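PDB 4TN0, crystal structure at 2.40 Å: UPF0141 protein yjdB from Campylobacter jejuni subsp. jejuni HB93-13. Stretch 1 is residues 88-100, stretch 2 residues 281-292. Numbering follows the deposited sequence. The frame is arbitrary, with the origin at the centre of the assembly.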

# COMPACT_ATOMS: atom_id res chain seq x y z
N GLU A 88 0.26 -18.41 -8.88
CA GLU A 88 -0.84 -17.66 -8.28
C GLU A 88 -0.35 -16.79 -7.12
O GLU A 88 0.63 -17.13 -6.47
CB GLU A 88 -1.95 -18.61 -7.78
CG GLU A 88 -2.68 -19.39 -8.88
CD GLU A 88 -3.73 -20.36 -8.34
OE1 GLU A 88 -3.45 -21.08 -7.35
OE2 GLU A 88 -4.85 -20.42 -8.91
N ASN A 89 -1.05 -15.69 -6.86
CA ASN A 89 -0.68 -14.82 -5.75
C ASN A 89 -1.85 -14.75 -4.78
O ASN A 89 -2.85 -15.41 -4.99
CB ASN A 89 -0.28 -13.40 -6.25
CG ASN A 89 -1.42 -12.70 -7.03
OD1 ASN A 89 -2.45 -12.33 -6.46
ND2 ASN A 89 -1.22 -12.51 -8.34
N ALA A 90 -1.73 -13.95 -3.72
CA ALA A 90 -2.81 -13.80 -2.76
C ALA A 90 -4.17 -13.43 -3.40
O ALA A 90 -5.21 -13.90 -2.96
CB ALA A 90 -2.44 -12.76 -1.73
N MET A 91 -4.15 -12.61 -4.45
CA MET A 91 -5.40 -12.20 -5.09
C MET A 91 -6.09 -13.38 -5.80
O MET A 91 -7.31 -13.45 -5.87
CB MET A 91 -5.15 -11.07 -6.10
CG MET A 91 -4.54 -9.81 -5.51
SD MET A 91 -5.56 -9.03 -4.26
CE MET A 91 -7.05 -8.72 -5.22
N ASP A 92 -5.30 -14.25 -6.41
CA ASP A 92 -5.83 -15.44 -7.06
C ASP A 92 -6.48 -16.35 -6.01
O ASP A 92 -7.50 -16.97 -6.26
CB ASP A 92 -4.73 -16.21 -7.79
CG ASP A 92 -4.11 -15.42 -8.90
OD1 ASP A 92 -4.86 -14.93 -9.79
OD2 ASP A 92 -2.87 -15.27 -8.86
N VAL A 93 -5.84 -16.47 -4.86
CA VAL A 93 -6.39 -17.29 -3.79
C VAL A 93 -7.72 -16.74 -3.30
O VAL A 93 -8.67 -17.50 -3.14
CB VAL A 93 -5.42 -17.42 -2.61
CG1 VAL A 93 -6.05 -18.25 -1.49
CG2 VAL A 93 -4.14 -18.08 -3.09
N LEU A 94 -7.82 -15.43 -3.12
CA LEU A 94 -9.09 -14.85 -2.68
C LEU A 94 -10.16 -15.00 -3.75
O LEU A 94 -11.32 -15.26 -3.43
CB LEU A 94 -8.93 -13.38 -2.32
CG LEU A 94 -7.96 -13.01 -1.22
CD1 LEU A 94 -7.83 -11.49 -1.18
CD2 LEU A 94 -8.44 -13.54 0.10
N TYR A 95 -9.77 -14.87 -5.02
CA TYR A 95 -10.73 -14.98 -6.12
C TYR A 95 -11.28 -16.39 -6.27
O TYR A 95 -12.48 -16.58 -6.44
CB TYR A 95 -10.09 -14.57 -7.44
CG TYR A 95 -10.96 -14.76 -8.67
CD1 TYR A 95 -11.75 -13.73 -9.17
CD2 TYR A 95 -10.98 -15.98 -9.35
CE1 TYR A 95 -12.54 -13.90 -10.30
CE2 TYR A 95 -11.76 -16.17 -10.47
CZ TYR A 95 -12.54 -15.13 -10.95
OH TYR A 95 -13.31 -15.32 -12.07
N LYS A 96 -10.40 -17.38 -6.22
CA LYS A 96 -10.80 -18.75 -6.43
C LYS A 96 -11.57 -19.28 -5.23
O LYS A 96 -12.21 -20.32 -5.30
CB LYS A 96 -9.57 -19.62 -6.75
CG LYS A 96 -8.71 -19.98 -5.57
CD LYS A 96 -7.50 -20.78 -6.03
CE LYS A 96 -6.74 -21.34 -4.84
NZ LYS A 96 -5.48 -21.95 -5.31
N THR A 97 -11.53 -18.52 -4.15
CA THR A 97 -12.13 -18.88 -2.88
C THR A 97 -13.44 -18.07 -2.71
O THR A 97 -14.10 -18.05 -1.66
CB THR A 97 -11.07 -18.68 -1.76
OG1 THR A 97 -10.22 -19.83 -1.73
CG2 THR A 97 -11.64 -18.55 -0.45
N GLY A 98 -13.84 -17.41 -3.79
CA GLY A 98 -15.15 -16.79 -3.87
C GLY A 98 -15.26 -15.35 -3.39
O GLY A 98 -16.34 -14.79 -3.40
N VAL A 99 -14.15 -14.77 -2.94
CA VAL A 99 -14.14 -13.36 -2.54
C VAL A 99 -14.32 -12.43 -3.75
O VAL A 99 -13.77 -12.69 -4.82
CB VAL A 99 -12.85 -13.01 -1.81
CG1 VAL A 99 -12.92 -11.61 -1.23
CG2 VAL A 99 -12.58 -14.04 -0.73
N ASP A 100 -15.11 -11.38 -3.59
CA ASP A 100 -15.26 -10.36 -4.65
C ASP A 100 -13.99 -9.48 -4.72
O ASP A 100 -13.65 -8.76 -3.76
CB ASP A 100 -16.51 -9.51 -4.40
CG ASP A 100 -16.84 -8.58 -5.57
OD1 ASP A 100 -15.95 -8.24 -6.39
OD2 ASP A 100 -18.01 -8.18 -5.67
N LEU A 281 2.10 -9.41 3.97
CA LEU A 281 0.86 -9.05 3.28
C LEU A 281 0.10 -10.31 2.89
O LEU A 281 -1.13 -10.35 2.95
CB LEU A 281 1.12 -8.18 2.03
CG LEU A 281 -0.20 -7.79 1.32
CD1 LEU A 281 -1.10 -6.95 2.22
CD2 LEU A 281 -0.06 -7.10 -0.05
N PHE A 282 0.83 -11.36 2.57
CA PHE A 282 0.20 -12.58 2.09
C PHE A 282 -0.77 -13.17 3.11
O PHE A 282 -1.95 -13.35 2.81
CB PHE A 282 1.26 -13.62 1.71
CG PHE A 282 0.68 -14.87 1.11
CD1 PHE A 282 0.27 -14.89 -0.22
CD2 PHE A 282 0.50 -16.01 1.88
CE1 PHE A 282 -0.27 -16.03 -0.77
CE2 PHE A 282 -0.05 -17.16 1.33
CZ PHE A 282 -0.44 -17.17 0.01
N SER A 283 -0.29 -13.45 4.33
CA SER A 283 -1.15 -14.09 5.32
C SER A 283 -2.20 -13.11 5.83
O SER A 283 -3.31 -13.53 6.17
CB SER A 283 -0.33 -14.63 6.51
OG SER A 283 0.45 -15.76 6.15
N THR A 284 -1.86 -11.82 5.85
CA THR A 284 -2.81 -10.81 6.30
C THR A 284 -4.02 -10.77 5.39
O THR A 284 -5.15 -10.59 5.84
CB THR A 284 -2.18 -9.39 6.37
OG1 THR A 284 -1.16 -9.37 7.36
CG2 THR A 284 -3.23 -8.36 6.75
N LEU A 285 -3.79 -10.99 4.10
CA LEU A 285 -4.86 -10.96 3.10
C LEU A 285 -5.70 -12.24 3.11
O LEU A 285 -6.92 -12.21 2.91
CB LEU A 285 -4.27 -10.72 1.71
CG LEU A 285 -3.79 -9.30 1.34
CD1 LEU A 285 -3.30 -9.35 -0.08
CD2 LEU A 285 -4.88 -8.25 1.48
N LEU A 286 -5.06 -13.38 3.33
CA LEU A 286 -5.81 -14.62 3.46
C LEU A 286 -6.61 -14.56 4.76
O LEU A 286 -7.83 -14.74 4.75
CB LEU A 286 -4.88 -15.83 3.46
CG LEU A 286 -4.12 -16.14 2.17
CD1 LEU A 286 -3.67 -17.59 2.16
CD2 LEU A 286 -4.99 -15.85 0.98
N GLY A 287 -5.92 -14.25 5.85
CA GLY A 287 -6.54 -14.17 7.16
C GLY A 287 -7.75 -13.26 7.24
O GLY A 287 -8.67 -13.50 8.03
N TYR A 288 -7.77 -12.22 6.43
CA TYR A 288 -8.82 -11.23 6.53
C TYR A 288 -10.14 -11.79 6.06
O TYR A 288 -11.20 -11.44 6.60
CB TYR A 288 -8.49 -9.97 5.72
CG TYR A 288 -9.42 -8.83 6.06
CD1 TYR A 288 -10.61 -8.64 5.38
CD2 TYR A 288 -9.10 -7.94 7.09
CE1 TYR A 288 -11.47 -7.61 5.70
CE2 TYR A 288 -9.95 -6.91 7.42
CZ TYR A 288 -11.13 -6.75 6.72
OH TYR A 288 -11.98 -5.71 7.04
N PHE A 289 -10.10 -12.66 5.05
CA PHE A 289 -11.33 -13.25 4.55
C PHE A 289 -11.49 -14.68 5.06
O PHE A 289 -12.28 -15.45 4.53
CB PHE A 289 -11.36 -13.19 3.02
CG PHE A 289 -11.41 -11.79 2.50
CD1 PHE A 289 -12.63 -11.18 2.25
CD2 PHE A 289 -10.25 -11.07 2.31
CE1 PHE A 289 -12.68 -9.88 1.79
CE2 PHE A 289 -10.30 -9.77 1.85
CZ PHE A 289 -11.51 -9.17 1.59
N ASN A 290 -10.77 -14.98 6.14
CA ASN A 290 -10.81 -16.29 6.81
C ASN A 290 -10.55 -17.47 5.88
O ASN A 290 -11.24 -18.49 5.96
CB ASN A 290 -12.17 -16.49 7.50
CG ASN A 290 -12.46 -15.43 8.54
OD1 ASN A 290 -13.38 -14.61 8.38
ND2 ASN A 290 -11.66 -15.41 9.60
N VAL A 291 -9.57 -17.35 4.99
CA VAL A 291 -9.27 -18.45 4.07
C VAL A 291 -8.57 -19.58 4.83
O VAL A 291 -7.54 -19.36 5.47
CB VAL A 291 -8.39 -18.00 2.87
CG1 VAL A 291 -7.97 -19.20 2.05
CG2 VAL A 291 -9.16 -17.02 1.99
N LYS A 292 -9.14 -20.78 4.75
CA LYS A 292 -8.57 -21.91 5.46
C LYS A 292 -7.62 -22.63 4.50
O LYS A 292 -8.03 -23.07 3.43
CB LYS A 292 -9.66 -22.85 5.98
CG LYS A 292 -10.57 -22.24 7.06
CD LYS A 292 -9.78 -21.88 8.33
CE LYS A 292 -10.63 -21.20 9.42
NZ LYS A 292 -11.67 -22.07 10.05

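Two helices of one chain, residues 90-96 and 281-288, run side by side in nearly the same direction, their axes 13° apart and 9.8 Å distant at closest approach. The backbones come nearest at the start of the first helix, where the CA atoms of Ala90 and Phe282 lie 5.8 Å apart. Asn89 caps that helix: its OD1 accepts from Met91 N at 2.6 Å and, weakly, from Asp92 N at 3.4 Å, while Asn89 N donates to Asp92 OD2 at 2.7 Å. Both helices give way to loops in which Val99 N and Val291 N bond back to Leu94 O (2.9 Å) and Leu286 O (3.1 Å), respectively.

No hydrogen bond crosses the contact, which is built from apolar packing. Here the Ala90 side chain points toward the second helix, its CB lying 3.8 Å from Phe282 CD1 and 3.9 Å from Leu285 CD1. One turn on, Val93 CG1 meets Leu286 CD2 at 3.6 Å. The CA-to-CB bond of Leu94 points sideways to the second stretch, but the end of the side chain comes nearer, and CD2 reaches Leu285 O (3.5 Å), Phe289 CD2 (3.8 Å) and Val291 CG2 (4.0 Å). Beyond the helix, Val99 CG1 sits over one face of the Phe289 ring, 3.8 Å from its centroid, in a CH-pi contact, and Thr97 CG2 packs 3.8 Å from Val291 CG2.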